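Local coordinates for cell division protein FtsX (Streptococcus pneumoniae, PDB 6HE6) that forms the membrane part of the FtsEX ABC transporter of cell division and interacts, through its large extracellular loop, with the essential peptidoglycan hydrolase PcsB, at residues Val14-Asp19 with Val55-Lys60; His40-Ser45 with Glu110-Val115; Val91-Pro96 with Lys100-Asp105. All coordinates share one frame; numbering follows the deposited sequence.

Contact 1. Residues Val14-Asp19 with Val55-Lys60; sequences VYIRKD and VTFSSK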
ATOM      1  N   VAL A  14      -1.109   2.093   4.709  1.00 55.98           N
ATOM      2  CA  VAL A  14      -1.993   2.972   3.967  1.00 57.87           C
ATOM      3  C   VAL A  14      -2.619   2.154   2.847  1.00 57.02           C
ATOM      4  O   VAL A  14      -1.922   1.749   1.912  1.00 54.25           O
ATOM      5  CB  VAL A  14      -1.246   4.189   3.414  1.00 53.51           C
ATOM      6  CG1 VAL A  14      -2.200   5.068   2.603  1.00 51.00           C
ATOM      7  CG2 VAL A  14      -0.646   4.973   4.539  1.00 49.82           C
ATOM      8  N   TYR A  15      -3.929   1.916   2.931  1.00 53.67           N
ATOM      9  CA  TYR A  15      -4.641   1.102   1.949  1.00 57.26           C
ATOM     10  C   TYR A  15      -5.182   1.967   0.825  1.00 57.09           C
ATOM     11  O   TYR A  15      -5.720   3.047   1.069  1.00 63.07           O
ATOM     12  CB  TYR A  15      -5.785   0.328   2.612  1.00 58.86           C
ATOM     13  CG  TYR A  15      -5.275  -0.660   3.611  1.00 54.61           C
ATOM     14  CD1 TYR A  15      -4.775  -1.881   3.203  1.00 51.82           C
ATOM     15  CD2 TYR A  15      -5.249  -0.361   4.958  1.00 60.68           C
ATOM     16  CE1 TYR A  15      -4.274  -2.787   4.111  1.00 55.51           C
ATOM     17  CE2 TYR A  15      -4.756  -1.261   5.872  1.00 60.60           C
ATOM     18  CZ  TYR A  15      -4.264  -2.472   5.438  1.00 58.23           C
ATOM     19  OH  TYR A  15      -3.776  -3.374   6.348  1.00 68.65           O
ATOM     20  N   ILE A  16      -5.034   1.487  -0.409  1.00 54.33           N
ATOM     21  CA  ILE A  16      -5.353   2.259  -1.606  1.00 49.61           C
ATOM     22  C   ILE A  16      -6.739   1.847  -2.077  1.00 59.62           C
ATOM     23  O   ILE A  16      -7.089   0.660  -2.010  1.00 58.62           O
ATOM     24  CB  ILE A  16      -4.307   2.035  -2.719  1.00 58.15           C
ATOM     25  CG1 ILE A  16      -2.914   2.426  -2.245  1.00 61.21           C
ATOM     26  CG2 ILE A  16      -4.651   2.851  -3.971  1.00 57.07           C
ATOM     27  CD1 ILE A  16      -1.816   1.705  -2.992  1.00 65.97           C
ATOM     28  N   ARG A  17      -7.533   2.824  -2.547  1.00 51.42           N
ATOM     29  CA  ARG A  17      -8.852   2.530  -3.105  1.00 57.67           C
ATOM     30  C   ARG A  17      -8.739   1.489  -4.211  1.00 61.39           C
ATOM     31  O   ARG A  17      -7.802   1.512  -5.013  1.00 52.96           O
ATOM     32  CB  ARG A  17      -9.512   3.801  -3.666  1.00 61.90           C
ATOM     33  CG  ARG A  17     -10.012   4.792  -2.615  1.00 72.47           C
ATOM     34  CD  ARG A  17     -11.178   5.596  -3.144  1.00 80.73           C
ATOM     35  NE  ARG A  17     -12.253   4.707  -3.568  1.00 95.90           N
ATOM     36  CZ  ARG A  17     -13.093   4.966  -4.563  1.00108.31           C
ATOM     37  NH1 ARG A  17     -12.985   6.097  -5.248  1.00112.31           N
ATOM     38  NH2 ARG A  17     -14.037   4.092  -4.881  1.00109.89           N
ATOM     39  N   LYS A  18      -9.721   0.589  -4.264  1.00 68.27           N
ATOM     40  CA  LYS A  18      -9.642  -0.574  -5.143  1.00 75.07           C
ATOM     41  C   LYS A  18      -9.620  -0.205  -6.622  1.00 72.29           C
ATOM     42  O   LYS A  18      -9.239  -1.036  -7.450  1.00 83.27           O
ATOM     43  CB  LYS A  18     -10.811  -1.518  -4.852  1.00 81.49           C
ATOM     44  CG  LYS A  18     -10.424  -2.741  -4.031  1.00 84.87           C
ATOM     45  CD  LYS A  18     -11.570  -3.736  -3.923  1.00 87.50           C
ATOM     46  CE  LYS A  18     -11.093  -5.067  -3.347  1.00 92.35           C
ATOM     47  NZ  LYS A  18      -9.831  -5.562  -3.989  1.00 92.18           N
ATOM     48  N   ASP A  19     -10.002   1.016  -6.977  1.00 62.77           N
ATOM     49  CA  ASP A  19     -10.047   1.449  -8.368  1.00 70.33           C
ATOM     50  C   ASP A  19      -8.891   2.361  -8.742  1.00 71.84           C
ATOM     51  O   ASP A  19      -8.913   2.956  -9.827  1.00 71.09           O
ATOM     52  CB  ASP A  19     -11.364   2.165  -8.638  1.00 91.15           C
ATOM     53  CG  ASP A  19     -11.577   3.329  -7.696  1.00105.71           C
ATOM     54  OD1 ASP A  19     -12.069   3.092  -6.570  1.00106.82           O
ATOM     55  OD2 ASP A  19     -11.233   4.471  -8.072  1.00106.66           O
ATOM     56  N   VAL A  55       8.512   4.495   2.150  1.00 43.08           N
ATOM     57  CA  VAL A  55       7.177   4.060   1.768  1.00 51.04           C
ATOM     58  C   VAL A  55       7.335   2.988   0.696  1.00 52.02           C
ATOM     59  O   VAL A  55       7.908   3.241  -0.371  1.00 51.40           O
ATOM     60  CB  VAL A  55       6.305   5.220   1.276  1.00 54.56           C
ATOM     61  CG1 VAL A  55       7.058   6.006   0.319  1.00 64.86           C
ATOM     62  CG2 VAL A  55       5.042   4.722   0.588  1.00 45.08           C
ATOM     63  N   THR A  56       6.858   1.791   0.994  1.00 47.03           N
ATOM     64  CA  THR A  56       7.110   0.596   0.203  1.00 37.94           C
ATOM     65  C   THR A  56       5.788  -0.015  -0.233  1.00 40.92           C
ATOM     66  O   THR A  56       4.937  -0.311   0.610  1.00 47.66           O
ATOM     67  CB  THR A  56       7.907  -0.414   1.036  1.00 49.37           C
ATOM     68  OG1 THR A  56       9.111   0.207   1.514  1.00 51.24           O
ATOM     69  CG2 THR A  56       8.250  -1.620   0.213  1.00 53.34           C
ATOM     70  N   PHE A  57       5.609  -0.197  -1.544  1.00 47.37           N
ATOM     71  CA  PHE A  57       4.397  -0.827  -2.048  1.00 48.48           C
ATOM     72  C   PHE A  57       4.284  -2.284  -1.597  1.00 56.69           C
ATOM     73  O   PHE A  57       5.243  -3.055  -1.690  1.00 53.36           O
ATOM     74  CB  PHE A  57       4.354  -0.775  -3.587  1.00 49.21           C
ATOM     75  CG  PHE A  57       3.006  -1.150  -4.175  1.00 47.75           C
ATOM     76  CD1 PHE A  57       1.862  -0.451  -3.825  1.00 46.21           C
ATOM     77  CD2 PHE A  57       2.887  -2.199  -5.073  1.00 53.24           C
ATOM     78  CE1 PHE A  57       0.623  -0.796  -4.366  1.00 53.72           C
ATOM     79  CE2 PHE A  57       1.673  -2.536  -5.610  1.00 55.99           C
ATOM     80  CZ  PHE A  57       0.534  -1.838  -5.255  1.00 56.49           C
ATOM     81  N   SER A  58       3.080  -2.673  -1.155  1.00 51.56           N
ATOM     82  CA  SER A  58       2.743  -4.064  -0.824  1.00 55.37           C
ATOM     83  C   SER A  58       1.445  -4.416  -1.545  1.00 52.67           C
ATOM     84  O   SER A  58       0.358  -4.012  -1.120  1.00 51.37           O
ATOM     85  CB  SER A  58       2.602  -4.273   0.688  1.00 63.82           C
ATOM     86  OG  SER A  58       1.941  -5.497   1.007  1.00 60.32           O
ATOM     87  N   SER A  59       1.550  -5.166  -2.630  1.00 46.74           N
ATOM     88  CA  SER A  59       0.366  -5.487  -3.412  1.00 58.06           C
ATOM     89  C   SER A  59      -0.582  -6.435  -2.664  1.00 57.19           C
ATOM     90  O   SER A  59      -0.188  -7.190  -1.760  1.00 56.12           O
ATOM     91  CB  SER A  59       0.764  -6.162  -4.708  1.00 59.84           C
ATOM     92  OG  SER A  59       1.021  -7.512  -4.410  1.00 58.12           O
ATOM     93  N   LYS A  60      -1.834  -6.450  -3.115  1.00 62.92           N
ATOM     94  CA  LYS A  60      -2.802  -7.385  -2.551  1.00 62.74           C
ATOM     95  C   LYS A  60      -2.398  -8.839  -2.810  1.00 63.76           C
ATOM     96  O   LYS A  60      -2.596  -9.708  -1.952  1.00 57.58           O
ATOM     97  CB  LYS A  60      -4.202  -7.101  -3.106  1.00 60.97           C
ATOM     98  CG  LYS A  60      -4.349  -7.160  -4.627  1.00 52.40           C
ATOM     99  CD  LYS A  60      -5.783  -6.744  -5.047  1.00 56.18           C
ATOM    100  CE  LYS A  60      -5.778  -5.837  -6.280  1.00 69.77           C
ATOM    101  NZ  LYS A  60      -5.290  -6.532  -7.522  1.00 71.48           N
TER
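Ile16 meets Phe57 at the ring edge. Its CD1 lies close to the ring plane, 3.8 Å from Phe57 CE1, and the two side chains cross at about a right angle. Phe57 has CG anti to the backbone N (chi1 -168°), which swings the ring toward strand 11-16. The second touch is looser: Lys18 NZ lies 4.3 Å from Lys60 CD. The two ammonium groups do not meet, with Lys18 NZ 5.8 Å from Lys60 NZ. Lys18 NZ has its own partners: it hydrogen-bonds to Leu85 O, and the ammonium group makes a cation-pi contact with Tyr86. Ser59 N, from the same segment, lies above one face of the Phe57 ring, offset toward the rim. Tyr89 also meets this ring, with the planes at about 60°. Lys60 begins helix 60-70, and its side chain is about 8 Å from the bound dodecane-trimethylamine.

Strands 11-16 and 52-58 are not adjacent in the antiparallel sheet of this ferredoxin-like domain. They meet through side chains across strand 88-93, with Ile16 and Ser59 9.8 Å apart at CA. Asp87, just before that strand, joins both sides: it pairs with the backbone of Ile16, and its carboxylate accepts Lys60 N.

Contact 2. Residues His40-Ser45 with Glu110-Val115; sequences HKVYDS and EGVSEV
Val42 of helix 41-47 packs both methyl groups on segment 110-115, one on the strand and one on the loop before it. CG1 is anti to the backbone N (chi1 176°) and reaches Val112 CG2 at 4.0 Å. CG2 is anti to the carbonyl carbon instead. It faces that loop, 3.8 Å from Glu110 O and 4.3 Å from Gly111 CA. One valine thus covers both loop backbone and first strand residue. Val112 answers with the methyl that lies beside its own backbone N, and the two valines cross at about a right angle. Gly111 has a positive phi of 107°, a backbone shape that glycine takes readily. Without a side chain there, the backbone can approach Val42: the CA atoms of Val42 and Gly111 are 6.7 Å apart.

Within the helix, Ser45 OG donates to Lys41 O at 3.2 Å, nearly in line with the carbonyl. The start of the helix is held by Asp22, whose two carboxylate oxygens take Val42 N and Tyr43 N. On the strand side, Ser113 and Glu114 form a classic beta bulge opposite Tyr15.

No hydrogen bond or salt bridge links the two segments. The contact is buried and rests on methyl packing, so helix and strand are joined by fit of shape, while hydrogen bonds run within the helix, to Asp22, and to Tyr15 and Arg17.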
ATOM      1  N   HIS A  40       1.733   6.966  -8.865  1.00 50.27           N
ATOM      2  CA  HIS A  40       2.499   7.474  -7.722  1.00 50.39           C
ATOM      3  C   HIS A  40       1.897   8.724  -7.105  1.00 57.27           C
ATOM      4  O   HIS A  40       2.555   9.398  -6.294  1.00 58.93           O
ATOM      5  CB  HIS A  40       3.965   7.723  -8.108  1.00 53.81           C
ATOM      6  CG  HIS A  40       4.833   6.513  -7.971  1.00 61.64           C
ATOM      7  ND1 HIS A  40       4.351   5.302  -7.524  1.00 65.54           N
ATOM      8  CD2 HIS A  40       6.153   6.331  -8.195  1.00 64.71           C
ATOM      9  CE1 HIS A  40       5.335   4.425  -7.483  1.00 66.67           C
ATOM     10  NE2 HIS A  40       6.438   5.022  -7.892  1.00 70.33           N
ATOM     11  N   LYS A  41       0.643   9.044  -7.438  1.00 58.94           N
ATOM     12  CA  LYS A  41      -0.044  10.162  -6.789  1.00 60.19           C
ATOM     13  C   LYS A  41      -0.059   9.995  -5.275  1.00 62.33           C
ATOM     14  O   LYS A  41       0.193  10.947  -4.524  1.00 59.75           O
ATOM     15  CB  LYS A  41      -1.478  10.261  -7.313  1.00 68.25           C
ATOM     16  CG  LYS A  41      -1.779  11.486  -8.162  1.00 73.66           C
ATOM     17  CD  LYS A  41      -0.806  11.639  -9.309  1.00 77.75           C
ATOM     18  CE  LYS A  41      -1.025  12.959 -10.047  1.00 84.96           C
ATOM     19  NZ  LYS A  41      -2.466  13.245 -10.311  1.00 81.74           N
ATOM     20  N   VAL A  42      -0.384   8.791  -4.806  1.00 52.61           N
ATOM     21  CA  VAL A  42      -0.429   8.549  -3.367  1.00 57.05           C
ATOM     22  C   VAL A  42       0.973   8.390  -2.805  1.00 50.62           C
ATOM     23  O   VAL A  42       1.291   8.944  -1.741  1.00 51.04           O
ATOM     24  CB  VAL A  42      -1.298   7.323  -3.058  1.00 50.69           C
ATOM     25  CG1 VAL A  42      -1.257   7.021  -1.570  1.00 49.28           C
ATOM     26  CG2 VAL A  42      -2.721   7.563  -3.554  1.00 49.52           C
ATOM     27  N   TYR A  43       1.831   7.638  -3.510  1.00 48.34           N
ATOM     28  CA  TYR A  43       3.220   7.468  -3.092  1.00 49.09           C
ATOM     29  C   TYR A  43       3.864   8.820  -2.817  1.00 52.08           C
ATOM     30  O   TYR A  43       4.426   9.041  -1.742  1.00 57.39           O
ATOM     31  CB  TYR A  43       4.017   6.682  -4.159  1.00 50.46           C
ATOM     32  CG  TYR A  43       5.529   6.676  -3.939  1.00 53.67           C
ATOM     33  CD1 TYR A  43       6.131   5.716  -3.137  1.00 52.25           C
ATOM     34  CD2 TYR A  43       6.345   7.649  -4.514  1.00 58.44           C
ATOM     35  CE1 TYR A  43       7.510   5.723  -2.922  1.00 51.89           C
ATOM     36  CE2 TYR A  43       7.708   7.663  -4.302  1.00 60.25           C
ATOM     37  CZ  TYR A  43       8.281   6.693  -3.510  1.00 58.97           C
ATOM     38  OH  TYR A  43       9.632   6.722  -3.306  1.00 52.37           O
ATOM     39  N   ASP A  44       3.732   9.761  -3.753  1.00 52.13           N
ATOM     40  CA  ASP A  44       4.463  11.023  -3.646  1.00 49.65           C
ATOM     41  C   ASP A  44       4.000  11.858  -2.453  1.00 52.27           C
ATOM     42  O   ASP A  44       4.828  12.466  -1.766  1.00 55.84           O
ATOM     43  CB  ASP A  44       4.334  11.836  -4.936  1.00 49.81           C
ATOM     44  CG  ASP A  44       5.088  11.233  -6.094  1.00 59.53           C
ATOM     45  OD1 ASP A  44       6.009  10.428  -5.849  1.00 61.96           O
ATOM     46  OD2 ASP A  44       4.791  11.611  -7.250  1.00 61.36           O
ATOM     47  N   SER A  45       2.687  11.893  -2.188  1.00 50.80           N
ATOM     48  CA  SER A  45       2.166  12.651  -1.052  1.00 57.31           C
ATOM     49  C   SER A  45       2.673  12.089   0.267  1.00 58.73           C
ATOM     50  O   SER A  45       2.986  12.846   1.192  1.00 53.66           O
ATOM     51  CB  SER A  45       0.641  12.638  -1.074  1.00 58.45           C
ATOM     52  OG  SER A  45       0.163  13.186  -2.290  1.00 58.72           O
ATOM     53  N   GLU A 110      -6.307  11.834  -1.575  0.66 65.45           N
ATOM     54  CA  GLU A 110      -7.316  11.216  -2.419  0.66 67.58           C
ATOM     55  C   GLU A 110      -6.724   9.995  -3.103  0.66 66.04           C
ATOM     56  O   GLU A 110      -5.613  10.038  -3.643  0.66 64.75           O
ATOM     57  CB  GLU A 110      -7.879  12.199  -3.439  0.66 69.25           C
ATOM     58  CG  GLU A 110      -9.271  11.791  -3.976  0.66 75.06           C
ATOM     59  CD  GLU A 110     -10.129  11.002  -2.967  0.66 80.00           C
ATOM     60  OE1 GLU A 110     -10.371  11.487  -1.840  0.66 78.21           O
ATOM     61  OE2 GLU A 110     -10.581   9.893  -3.319  0.66 80.76           O
ATOM     62  N   GLY A 111      -7.479   8.909  -3.069  1.00 66.57           N
ATOM     63  CA  GLY A 111      -7.026   7.591  -3.430  1.00 60.67           C
ATOM     64  C   GLY A 111      -6.829   6.671  -2.243  1.00 61.58           C
ATOM     65  O   GLY A 111      -6.882   5.447  -2.411  1.00 64.70           O
ATOM     66  N   VAL A 112      -6.613   7.225  -1.049  1.00 64.08           N
ATOM     67  CA  VAL A 112      -6.442   6.417   0.158  1.00 55.81           C
ATOM     68  C   VAL A 112      -7.812   5.928   0.619  1.00 66.17           C
ATOM     69  O   VAL A 112      -8.722   6.732   0.849  1.00 68.16           O
ATOM     70  CB  VAL A 112      -5.749   7.221   1.269  1.00 63.94           C
ATOM     71  CG1 VAL A 112      -5.905   6.519   2.618  1.00 61.30           C
ATOM     72  CG2 VAL A 112      -4.287   7.441   0.944  1.00 56.59           C
ATOM     73  N   SER A 113      -7.969   4.608   0.755  1.00 62.22           N
ATOM     74  CA  SER A 113      -9.230   4.044   1.231  1.00 72.22           C
ATOM     75  C   SER A 113      -9.290   4.026   2.749  1.00 68.10           C
ATOM     76  O   SER A 113     -10.290   4.435   3.341  1.00 65.86           O
ATOM     77  CB  SER A 113      -9.427   2.628   0.695  1.00 75.29           C
ATOM     78  OG  SER A 113     -10.386   1.936   1.478  1.00 77.83           O
ATOM     79  N   GLU A 114      -8.223   3.561   3.387  1.00 71.45           N
ATOM     80  CA  GLU A 114      -8.161   3.452   4.833  1.00 74.04           C
ATOM     81  C   GLU A 114      -6.705   3.457   5.263  1.00 67.24           C
ATOM     82  O   GLU A 114      -5.807   3.164   4.475  1.00 68.37           O
ATOM     83  CB  GLU A 114      -8.846   2.183   5.332  1.00 82.59           C
ATOM     84  CG  GLU A 114      -9.639   2.436   6.575  1.00 96.55           C
ATOM     85  CD  GLU A 114     -10.968   3.048   6.249  1.00111.75           C
ATOM     86  OE1 GLU A 114     -11.734   2.400   5.506  1.00119.11           O
ATOM     87  OE2 GLU A 114     -11.234   4.180   6.710  1.00120.02           O
ATOM     88  N   VAL A 115      -6.484   3.785   6.528  1.00 65.50           N
ATOM     89  CA  VAL A 115      -5.147   3.810   7.109  1.00 71.90           C
ATOM     90  C   VAL A 115      -5.188   3.116   8.464  1.00 74.89           C
ATOM     91  O   VAL A 115      -6.058   3.408   9.293  1.00 77.22           O
ATOM     92  CB  VAL A 115      -4.604   5.246   7.248  1.00 72.33           C
ATOM     93  CG1 VAL A 115      -5.653   6.158   7.849  1.00 82.79           C
ATOM     94  CG2 VAL A 115      -3.366   5.257   8.112  1.00 71.97           C
TER

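Contact 3. Residues Val91-Pro96 with Lys100-Asp105; sequences VEANAP and KTIAED
Ile102 of helix 99-107 packs on strand 88-93, and all of the close contacts across the pair are apolar. Its CD1 lies 3.6 Å from Ala93 CB and 3.9 Å from Ala93 CA, so the end of the side chain sits directly on the small alanine. The other branch, CG2, approaches Val91 CG1 more loosely, at 4.3 Å. CG1 of Ile102 stands beside the backbone N (chi1 -77°) and carries CD1 out to Ala93. CG2 is anti to that N and is left to face Val91. The strand alternation matches this. Val91 and Ala93 point toward the helix, and Glu92 between them points away.

Polar bonding stays on each side. Asp105 N donates to Thr101 O at 3.0 Å, and Glu104 N to Lys100 O at 3.2 Å; both are ordinary helical bonds. Glu92 OE1, on the other face of the sheet, hydrogen-bonds to Ser54 OG. No hydrogen bond crosses from strand to helix.

The strand is flanked in the sheet by 11-16 and 52-58. Val91 pairs through its backbone with Val12, and Glu92 with Lys53 and Ser54. Ile102 also touches Val52 and Thr51, so this side chain also reaches the start of strand 52-58. Helix 99-107 then leads to strand 112-116, which lies parallel to 88-93 with 11-16 between them: a beta-alpha-beta crossover.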
ATOM      1  N   VAL A  91       4.391   2.419   5.414  1.00 47.83           N
ATOM      2  CA  VAL A  91       5.079   3.677   5.690  1.00 44.96           C
ATOM      3  C   VAL A  91       5.833   3.536   7.001  1.00 53.72           C
ATOM      4  O   VAL A  91       5.277   3.045   7.994  1.00 56.00           O
ATOM      5  CB  VAL A  91       4.088   4.852   5.756  1.00 47.58           C
ATOM      6  CG1 VAL A  91       4.808   6.175   6.049  1.00 54.18           C
ATOM      7  CG2 VAL A  91       3.249   4.957   4.447  1.00 46.99           C
ATOM      8  N   GLU A  92       7.100   3.959   7.002  1.00 46.02           N
ATOM      9  CA  GLU A  92       7.934   3.973   8.194  1.00 51.45           C
ATOM     10  C   GLU A  92       8.080   5.410   8.678  1.00 52.65           C
ATOM     11  O   GLU A  92       8.590   6.261   7.943  1.00 56.67           O
ATOM     12  CB  GLU A  92       9.305   3.368   7.891  1.00 59.67           C
ATOM     13  CG  GLU A  92      10.304   3.479   9.043  1.00 69.37           C
ATOM     14  CD  GLU A  92      11.679   2.979   8.650  1.00 80.53           C
ATOM     15  OE1 GLU A  92      11.945   2.919   7.432  1.00 85.76           O
ATOM     16  OE2 GLU A  92      12.489   2.651   9.545  1.00 82.02           O
ATOM     17  N   ALA A  93       7.625   5.677   9.906  1.00 52.20           N
ATOM     18  CA  ALA A  93       7.748   6.990  10.534  1.00 57.79           C
ATOM     19  C   ALA A  93       9.171   7.212  11.046  1.00 62.65           C
ATOM     20  O   ALA A  93       9.930   6.269  11.240  1.00 61.07           O
ATOM     21  CB  ALA A  93       6.767   7.137  11.699  1.00 53.48           C
ATOM     22  N   ASN A  94       9.524   8.479  11.287  1.00 60.20           N
ATOM     23  CA  ASN A  94      10.841   8.764  11.849  1.00 55.67           C
ATOM     24  C   ASN A  94      10.898   8.450  13.341  1.00 64.69           C
ATOM     25  O   ASN A  94      11.956   8.062  13.851  1.00 60.34           O
ATOM     26  CB  ASN A  94      11.217  10.231  11.608  1.00 66.68           C
ATOM     27  CG  ASN A  94      11.920  10.458  10.265  1.00 79.20           C
ATOM     28  OD1 ASN A  94      12.505   9.542   9.679  1.00 86.35           O
ATOM     29  ND2 ASN A  94      11.851  11.690   9.772  1.00 83.89           N
ATOM     30  N   ALA A  95       9.787   8.614  14.056  1.00 61.73           N
ATOM     31  CA  ALA A  95       9.715   8.341  15.481  1.00 58.39           C
ATOM     32  C   ALA A  95       8.329   7.807  15.781  1.00 64.33           C
ATOM     33  O   ALA A  95       7.392   8.067  15.014  1.00 64.16           O
ATOM     34  CB  ALA A  95       9.989   9.602  16.318  1.00 61.47           C
ATOM     35  N   PRO A  96       8.163   7.058  16.869  1.00 62.01           N
ATOM     36  CA  PRO A  96       6.809   6.611  17.238  1.00 64.64           C
ATOM     37  C   PRO A  96       5.804   7.745  17.350  1.00 63.97           C
ATOM     38  O   PRO A  96       4.659   7.592  16.908  1.00 65.27           O
ATOM     39  CB  PRO A  96       7.035   5.902  18.586  1.00 62.80           C
ATOM     40  CG  PRO A  96       8.455   5.441  18.538  1.00 59.79           C
ATOM     41  CD  PRO A  96       9.204   6.477  17.738  1.00 65.83           C
ATOM     42  N   LYS A 100       0.764   9.073  14.698  1.00 67.04           N
ATOM     43  CA  LYS A 100      -0.629   9.509  14.697  1.00 68.05           C
ATOM     44  C   LYS A 100      -0.843  10.664  13.730  1.00 67.24           C
ATOM     45  O   LYS A 100      -1.873  10.730  13.049  1.00 72.42           O
ATOM     46  CB  LYS A 100      -1.092   9.873  16.117  1.00 77.32           C
ATOM     47  CG  LYS A 100      -2.367   9.119  16.514  1.00 91.48           C
ATOM     48  CD  LYS A 100      -2.646   9.084  18.017  1.00101.66           C
ATOM     49  CE  LYS A 100      -2.332   7.704  18.619  1.00101.97           C
ATOM     50  NZ  LYS A 100      -2.719   7.598  20.067  1.00102.25           N
ATOM     51  N   THR A 101       0.135  11.565  13.625  1.00 65.04           N
ATOM     52  CA  THR A 101       0.020  12.648  12.658  1.00 63.82           C
ATOM     53  C   THR A 101       0.057  12.116  11.229  1.00 64.59           C
ATOM     54  O   THR A 101      -0.739  12.540  10.381  1.00 65.65           O
ATOM     55  CB  THR A 101       1.135  13.669  12.877  1.00 72.55           C
ATOM     56  OG1 THR A 101       1.075  14.163  14.220  1.00 83.55           O
ATOM     57  CG2 THR A 101       0.979  14.842  11.909  1.00 78.50           C
ATOM     58  N   ILE A 102       0.972  11.179  10.948  1.00 62.98           N
ATOM     59  CA  ILE A 102       1.109  10.622   9.601  1.00 60.54           C
ATOM     60  C   ILE A 102      -0.187   9.946   9.171  1.00 57.49           C
ATOM     61  O   ILE A 102      -0.694  10.161   8.060  1.00 54.47           O
ATOM     62  CB  ILE A 102       2.299   9.643   9.546  1.00 53.93           C
ATOM     63  CG1 ILE A 102       3.621  10.401   9.481  1.00 57.73           C
ATOM     64  CG2 ILE A 102       2.194   8.718   8.344  1.00 48.24           C
ATOM     65  CD1 ILE A 102       4.811   9.554   9.907  1.00 56.88           C
ATOM     66  N   ALA A 103      -0.754   9.125  10.053  1.00 58.36           N
ATOM     67  CA  ALA A 103      -1.970   8.406   9.711  1.00 59.26           C
ATOM     68  C   ALA A 103      -3.132   9.352   9.445  1.00 70.52           C
ATOM     69  O   ALA A 103      -3.994   9.060   8.607  1.00 71.66           O
ATOM     70  CB  ALA A 103      -2.306   7.431  10.835  1.00 63.42           C
ATOM     71  N   GLU A 104      -3.179  10.491  10.143  1.00 73.91           N
ATOM     72  CA  GLU A 104      -4.284  11.425   9.946  1.00 69.06           C
ATOM     73  C   GLU A 104      -4.160  12.147   8.614  1.00 62.73           C
ATOM     74  O   GLU A 104      -5.127  12.235   7.850  1.00 61.88           O
ATOM     75  CB  GLU A 104      -4.333  12.424  11.097  1.00 79.59           C
ATOM     76  CG  GLU A 104      -5.343  12.039  12.160  1.00 98.36           C
ATOM     77  CD  GLU A 104      -4.982  12.581  13.524  1.00109.69           C
ATOM     78  OE1 GLU A 104      -5.179  11.855  14.526  1.00110.54           O
ATOM     79  OE2 GLU A 104      -4.507  13.736  13.591  1.00114.17           O
ATOM     80  N   ASP A 105      -2.970  12.656   8.306  1.00 56.58           N
ATOM     81  CA  ASP A 105      -2.764  13.272   7.004  1.00 62.79           C
ATOM     82  C   ASP A 105      -2.959  12.257   5.879  1.00 62.20           C
ATOM     83  O   ASP A 105      -3.428  12.606   4.785  1.00 64.47           O
ATOM     84  CB  ASP A 105      -1.371  13.903   6.959  1.00 71.57           C
ATOM     85  CG  ASP A 105      -1.197  14.996   8.012  1.00 81.74           C
ATOM     86  OD1 ASP A 105      -2.200  15.330   8.674  1.00 81.72           O
ATOM     87  OD2 ASP A 105      -0.059  15.488   8.210  1.00 77.11           O
TER

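All three contacts belong to one four-stranded antiparallel sheet, ordered 52-58, 88-93, 11-16, 112-116. With helices 41-47 and 99-107 packed on it, the topology is that of a ferredoxin-like fold. Contact 1 spans three strands close to the centre of the molecule. Contact 2 is about 8 Å from it between centres and sets the first helix on an edge strand. Contact 3 lies about 16 Å from contact 1 and 14 Å from contact 2. Along the chain, contacts 1 and 2 interleave, and contact 3 follows contact 1, between the segments of contact 2. Through Val14, which touches Val112 and Val91, the three contacts probably tie sheet and helices into one extracellular domain, here with bound dodecane-trimethylamine.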